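Local coordinates for sulfite dehydrogenase (Paracoccus pantotrophus, PDB 2XTS), which oxidises protein-bound sulfane sulfur at a molybdenum cofactor, working as the molybdenum subunit of the sulfane dehydrogenase SoxCD together with a haem c cytochrome, at the interface of chains A and B and the interface of chains A and C. Residues are numbered along the deposited sequence; one frame, centred on the assembly and turned at random. Chains: chain A/B, Sulfite dehydrogenase; chain C, Cytochrome.

Contacts 1 and 3 belong to the two-fold A–B interface, and contact 2 joins chain A to the cytochrome. The centres of the C-alpha atoms lie about 22 Å apart for contacts 1 and 3, 25 Å for contacts 1 and 2, and 31 Å for contacts 2 and 3. No residue is shared, but chain A takes part in all three. In contact 1 the short 3-10 helix 13-15 of chain B rests on chain A; in contact 3 segment 27-30 of both copies meets near the two-fold axis. Chain A thus appears to hold its copy and the start of a cytochrome through separate patches.

Contact 1: the interface of chains A and B. Residues chain A 80-82, 174-176; chain B 14-15.
The indole of B:Trp14, carried by the 3-10 helix 13-15 of chain B, packs against two loop segments of chain A and provides most of the apolar contact. Methyl CD1 of A:Leu82 sits above one ring face, offset toward the rim, and lies 3.7 Å from CE2 of B:Trp14. At the pyrrole part, CD1 of A:Ile80 comes within 3.9 Å of B:Trp14 CD1, and the two side chains cross at about a right angle. The methyl CB of A:Ala174 approaches the same B:Trp14 CD1 at 4.0 Å. CG of A:Leu82 points opposite its own backbone N (chi1 -178°), which brings the leucine branch over the indole. Farther along the helix, CB of B:Ala15 touches the carbonyl O of A:Ala174 at 3.3 Å. The N-terminal 3-10 helix of one copy thus docks on the other and probably supports the A–B pairing. One backbone pair is bridged by solvent: water 1 joins the amide of A:Ala176 to the carbonyl of B:Trp14, tying the turn that carries the indole to segment 174-176. The water lies 3.0 Å from A:Ala176 N and 2.8 Å from B:Trp14 O.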
loop_
_atom_site.group_PDB
_atom_site.type_symbol
_atom_site.label_atom_id
_atom_site.label_comp_id
_atom_site.label_asym_id
_atom_site.label_seq_id
_atom_site.Cartn_x
_atom_site.Cartn_y
_atom_site.Cartn_z
ATOM N N ILE A 80 14.836 13.004 9.175
ATOM C CA ILE A 80 15.638 12.602 10.336
ATOM C C ILE A 80 15.365 11.173 10.754
ATOM O O ILE A 80 14.298 10.622 10.498
ATOM C CB ILE A 80 15.391 13.544 11.547
ATOM C CG1 ILE A 80 13.916 13.553 11.962
ATOM C CG2 ILE A 80 15.873 14.961 11.205
ATOM C CD1 ILE A 80 13.667 14.126 13.366
ATOM N N GLU A 81 16.371 10.595 11.407
ATOM C CA GLU A 81 16.294 9.285 11.995
ATOM C C GLU A 81 15.985 9.366 13.481
ATOM O O GLU A 81 16.781 9.858 14.278
ATOM C CB GLU A 81 17.611 8.549 11.794
ATOM C CG GLU A 81 17.590 7.159 12.426
ATOM C CD GLU A 81 18.896 6.434 12.386
ATOM O OE1 GLU A 81 19.201 5.837 11.352
ATOM O OE2 GLU A 81 19.598 6.441 13.408
ATOM N N LEU A 82 14.816 8.884 13.844
ATOM C CA LEU A 82 14.304 8.976 15.208
ATOM C C LEU A 82 13.790 7.598 15.633
ATOM O O LEU A 82 12.745 7.129 15.182
ATOM C CB LEU A 82 13.199 10.027 15.297
ATOM C CG LEU A 82 12.570 10.290 16.676
ATOM C CD1 LEU A 82 13.644 10.578 17.702
ATOM C CD2 LEU A 82 11.563 11.439 16.550
ATOM N N ALA A 174 10.263 16.985 15.832
ATOM C CA ALA A 174 11.545 16.736 16.498
ATOM C C ALA A 174 12.742 17.225 15.703
ATOM O O ALA A 174 13.846 17.284 16.237
ATOM C CB ALA A 174 11.696 15.233 16.766
ATOM N N ASP A 175 12.520 17.545 14.426
ATOM C CA ASP A 175 13.554 18.025 13.530
ATOM C C ASP A 175 13.977 19.466 13.831
ATOM O O ASP A 175 13.313 20.183 14.572
ATOM C CB ASP A 175 13.133 17.848 12.049
ATOM C CG ASP A 175 11.823 18.537 11.680
ATOM O OD1 ASP A 175 10.909 18.648 12.539
ATOM O OD2 ASP A 175 11.687 18.917 10.488
ATOM N N ALA A 176 15.106 19.865 13.255
ATOM C CA ALA A 176 15.621 21.226 13.425
ATOM C C ALA A 176 14.630 22.276 12.943
ATOM O O ALA A 176 14.456 23.324 13.578
ATOM C CB ALA A 176 16.948 21.398 12.699
ATOM N N TRP B 14 19.337 15.305 15.755
ATOM C CA TRP B 14 18.257 15.412 14.785
ATOM C C TRP B 14 17.450 16.691 14.916
ATOM O O TRP B 14 16.677 17.022 14.015
ATOM C CB TRP B 14 17.366 14.182 14.859
ATOM C CG TRP B 14 16.749 13.899 16.191
ATOM C CD1 TRP B 14 15.604 14.428 16.719
ATOM C CD2 TRP B 14 17.227 12.958 17.143
ATOM N NE1 TRP B 14 15.354 13.875 17.955
ATOM C CE2 TRP B 14 16.346 12.977 18.239
ATOM C CE3 TRP B 14 18.359 12.143 17.215
ATOM C CZ2 TRP B 14 16.550 12.183 19.385
ATOM C CZ3 TRP B 14 18.546 11.324 18.360
ATOM C CH2 TRP B 14 17.641 11.358 19.416
ATOM N N ALA B 15 17.616 17.418 16.019
ATOM C CA ALA B 15 16.923 18.713 16.259
ATOM C C ALA B 15 17.829 19.898 15.992
ATOM O O ALA B 15 17.458 21.037 16.285
ATOM C CB ALA B 15 16.387 18.778 17.681
HETATM O O HOH W 1 16.795 18.195 11.439
#

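Contact 2: the interface of chains A and C. Residues chain A 105, 109-110, 159; chain C 3-5.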
loop_
_atom_site.group_PDB
_atom_site.type_symbol
_atom_site.label_atom_id
_atom_site.label_comp_id
_atom_site.label_asym_id
_atom_site.label_seq_id
_atom_site.Cartn_x
_atom_site.Cartn_y
_atom_site.Cartn_z
ATOM N N ASP A 105 4.092 3.763 25.380
ATOM C CA ASP A 105 2.834 4.269 25.918
ATOM C C ASP A 105 1.793 4.453 24.799
ATOM O O ASP A 105 0.617 4.141 24.948
ATOM C CB ASP A 105 2.983 5.644 26.600
ATOM C CG ASP A 105 3.862 5.643 27.837
ATOM O OD1 ASP A 105 3.902 4.624 28.563
ATOM O OD2 ASP A 105 4.448 6.720 28.104
ATOM N N PHE A 109 -2.953 3.142 23.674
ATOM C CA PHE A 109 -4.212 3.879 23.534
ATOM C C PHE A 109 -5.141 3.270 22.486
ATOM O O PHE A 109 -4.690 2.658 21.517
ATOM C CB PHE A 109 -3.955 5.316 23.101
ATOM C CG PHE A 109 -3.467 6.226 24.209
ATOM C CD1 PHE A 109 -4.370 6.864 25.053
ATOM C CD2 PHE A 109 -2.108 6.444 24.416
ATOM C CE1 PHE A 109 -3.930 7.711 26.047
ATOM C CE2 PHE A 109 -1.667 7.284 25.432
ATOM C CZ PHE A 109 -2.579 7.901 26.238
ATOM N N PRO A 110 -6.453 3.493 22.633
ATOM C CA PRO A 110 -7.392 3.010 21.625
ATOM C C PRO A 110 -7.054 3.573 20.247
ATOM O O PRO A 110 -6.775 4.765 20.099
ATOM C CB PRO A 110 -8.740 3.517 22.144
ATOM C CG PRO A 110 -8.557 3.537 23.636
ATOM C CD PRO A 110 -7.145 4.032 23.823
ATOM N N GLU A 159 -5.990 12.668 28.422
ATOM C CA GLU A 159 -5.091 12.258 29.494
ATOM C C GLU A 159 -4.539 13.463 30.231
ATOM O O GLU A 159 -4.413 13.433 31.444
ATOM C CB GLU A 159 -3.898 11.432 28.990
ATOM C CG GLU A 159 -4.105 9.986 28.684
ATOM C CD GLU A 159 -4.817 9.214 29.775
ATOM O OE1 GLU A 159 -4.282 8.987 30.900
ATOM O OE2 GLU A 159 -5.925 8.786 29.470
ATOM N N LEU C 3 -6.889 6.828 31.084
ATOM C CA LEU C 3 -6.274 5.506 31.033
ATOM C C LEU C 3 -5.097 5.338 31.969
ATOM O O LEU C 3 -4.715 4.210 32.284
ATOM C CB LEU C 3 -5.808 5.221 29.613
ATOM C CG LEU C 3 -6.951 5.152 28.605
ATOM C CD1 LEU C 3 -6.373 4.889 27.235
ATOM C CD2 LEU C 3 -7.985 4.079 28.974
ATOM N N GLY C 4 -4.495 6.446 32.387
ATOM C CA GLY C 4 -3.356 6.386 33.280
ATOM C C GLY C 4 -2.065 6.078 32.552
ATOM O O GLY C 4 -1.179 5.413 33.100
ATOM N N LEU C 5 -1.944 6.596 31.326
ATOM C CA LEU C 5 -0.747 6.441 30.510
ATOM C C LEU C 5 0.042 7.750 30.486
ATOM O O LEU C 5 -0.531 8.840 30.579
ATOM C CB LEU C 5 -1.132 6.007 29.089
ATOM C CG LEU C 5 -1.759 4.613 28.935
ATOM C CD1 LEU C 5 -2.369 4.399 27.532
ATOM C CD2 LEU C 5 -0.730 3.541 29.246
#
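The phenyl ring of A:Phe109 receives methyl CD1 of C:Leu5 on one face, over its centre and 3.6 Å from the centroid, in a CH-pi contact. At the ring edge, in plane, lies CG of A:Glu159 from its own chain. The aromatic and C:Leu5 side chains come from opposite directions, and CB of C:Leu5 adds a contact of 3.7 Å to CZ of A:Phe109. C:Leu3 crosses the ring obliquely: its CD1 methyl is 3.6 Å from A:Phe109 CD1 and also touches the ring carbon CD of A:Pro110. Both leucines approach the phenyl ring from the same side, C:Leu5 over its centre and C:Leu3 toward the rim and A:Pro110.

Beside it, the carboxylate of A:Glu159, on helix 153-160, accepts backbone N-H groups from successive residues of the cytochrome's N-terminal segment. OE2 uses its syn lone pair for C:Leu3 N, at 2.7 Å and nearly straight (173° at H). OE1 is met on its syn side by C:Gly4 N at 3.0 Å, 30° out of the carboxylate plane, and more weakly by C:Leu5 N. A bend at chi2 (-49°) helps turn the carboxylate toward these amides. Shortened to an alanine, this position would lack the carboxylate, and the amides of C:Leu3 and C:Gly4 would probably lose their acceptor, setting the segment free to shift over A:Phe109. The patch clamps the start of the cytochrome to the molybdenum subunit and so likely helps hold SoxCD together. To the side of the ring, CD1 of C:Leu5 lies 4.0 Å from the backbone O of A:Asp105, on helix 103-106.

Contact 3: the interface of chains A and B. Residues chain A 27-29, 204; chain B 28-30, 69.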
loop_
_atom_site.group_PDB
_atom_site.type_symbol
_atom_site.label_atom_id
_atom_site.label_comp_id
_atom_site.label_asym_id
_atom_site.label_seq_id
_atom_site.Cartn_x
_atom_site.Cartn_y
_atom_site.Cartn_z
ATOM N N TYR A 27 12.346 -8.501 2.004
ATOM C CA TYR A 27 11.566 -7.289 1.819
ATOM C C TYR A 27 11.886 -6.784 0.404
ATOM O O TYR A 27 12.996 -6.303 0.124
ATOM C CB TYR A 27 11.865 -6.221 2.876
ATOM C CG TYR A 27 10.734 -5.216 2.955
ATOM C CD1 TYR A 27 10.535 -4.276 1.945
ATOM C CD2 TYR A 27 9.810 -5.250 3.989
ATOM C CE1 TYR A 27 9.488 -3.384 1.981
ATOM C CE2 TYR A 27 8.752 -4.369 4.045
ATOM C CZ TYR A 27 8.588 -3.428 3.031
ATOM O OH TYR A 27 7.552 -2.542 3.016
ATOM N N GLY A 28 10.927 -6.959 -0.502
ATOM C CA GLY A 28 11.150 -6.740 -1.922
ATOM C C GLY A 28 10.912 -5.335 -2.398
ATOM O O GLY A 28 10.306 -4.519 -1.733
ATOM N N LEU A 29 11.425 -5.095 -3.592
ATOM C CA LEU A 29 11.269 -3.880 -4.367
ATOM C C LEU A 29 10.619 -4.195 -5.713
ATOM O O LEU A 29 10.562 -5.345 -6.121
ATOM C CB LEU A 29 12.659 -3.265 -4.598
ATOM C CG LEU A 29 13.272 -2.517 -3.409
ATOM C CD1 LEU A 29 14.737 -2.172 -3.638
ATOM C CD2 LEU A 29 12.453 -1.262 -3.075
ATOM N N ARG A 204 7.392 5.427 6.945
ATOM C CA ARG A 204 8.766 5.501 6.450
ATOM C C ARG A 204 9.503 6.644 7.159
ATOM O O ARG A 204 8.901 7.590 7.684
ATOM C CB ARG A 204 8.753 5.660 4.922
ATOM C CG ARG A 204 8.067 4.531 4.189
ATOM C CD ARG A 204 8.686 3.181 4.513
ATOM N NE ARG A 204 8.091 2.013 3.864
ATOM C CZ ARG A 204 8.431 1.582 2.648
ATOM N NH1 ARG A 204 9.240 2.292 1.872
ATOM N NH2 ARG A 204 7.903 0.462 2.177
ATOM N N GLY B 28 12.057 4.251 -1.949
ATOM C CA GLY B 28 12.516 3.954 -0.593
ATOM C C GLY B 28 12.091 2.618 -0.034
ATOM O O GLY B 28 11.165 1.990 -0.505
ATOM N N LEU B 29 12.781 2.241 1.030
ATOM C CA LEU B 29 12.504 1.070 1.851
ATOM C C LEU B 29 12.246 1.491 3.298
ATOM O O LEU B 29 12.527 2.620 3.651
ATOM C CB LEU B 29 13.717 0.145 1.837
ATOM C CG LEU B 29 13.857 -0.698 0.565
ATOM C CD1 LEU B 29 15.213 -1.361 0.469
ATOM C CD2 LEU B 29 12.718 -1.744 0.442
ATOM N N PRO B 30 11.714 0.588 4.139
ATOM C CA PRO B 30 11.533 0.878 5.549
ATOM C C PRO B 30 12.808 1.276 6.265
ATOM O O PRO B 30 13.925 0.892 5.889
ATOM C CB PRO B 30 11.038 -0.454 6.112
ATOM C CG PRO B 30 10.279 -1.089 4.961
ATOM C CD PRO B 30 11.138 -0.712 3.780
ATOM N N GLY B 69 5.976 -5.232 -0.540
ATOM C CA GLY B 69 7.334 -5.743 -0.308
ATOM C C GLY B 69 7.453 -6.853 0.705
ATOM O O GLY B 69 8.408 -7.616 0.643
HETATM O O HOH W 2 9.017 0.249 -0.585
HETATM O O HOH W 3 6.475 -2.583 0.428
HETATM O O HOH W 4 10.877 4.525 2.211
#
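NH1 of A:Arg204 is gripped by the carbonyl O of B:Gly28 in a weak hydrogen bond of 3.1 Å, by water 4 and by water 2. Water 4 passes the link on to the carbonyl of B:Leu29. Water 2 also binds NH2 of the arginine and the carbonyl of B:Gly28, so direct and solvent-mediated bonds together limit the turning of the guanidinium. CD of B:Pro30 sits over the centre of one guanidinium face, 3.7 Å from CZ of A:Arg204, and the two side chains run side by side in the same direction.

The same proline also packs on A:Tyr27, placing CG over one ring face, offset toward the rim, in a CH-pi contact; this CG is 3.5 Å from A:Tyr27 CZ. The opposite face of the phenol lies against the backbone of B:Gly69, so the ring is sandwiched by chain B. With CG turned away from the backbone N (chi1 -160°), the ring extends between B:Pro30 and B:Gly69, and water 3 joins its hydroxyl to B:Gly69 N. A direct backbone bond joins the same two segments: A:Gly28 N donates to B:Gly69 O at 2.8 Å and 170° at H.

At the two-fold axis, A:Leu29 meets its own counterpart B:Leu29 at about a right angle, their CD2 methyls 3.6 Å apart. The patch, repeated with chains exchanged, combines leucine and proline packing with backbone bonds and water bridges, some of them close to the axis, and probably helps hold the two molybdenum subunits together as a symmetric pair, in keeping with the Mo-co dimerisation domain of the family.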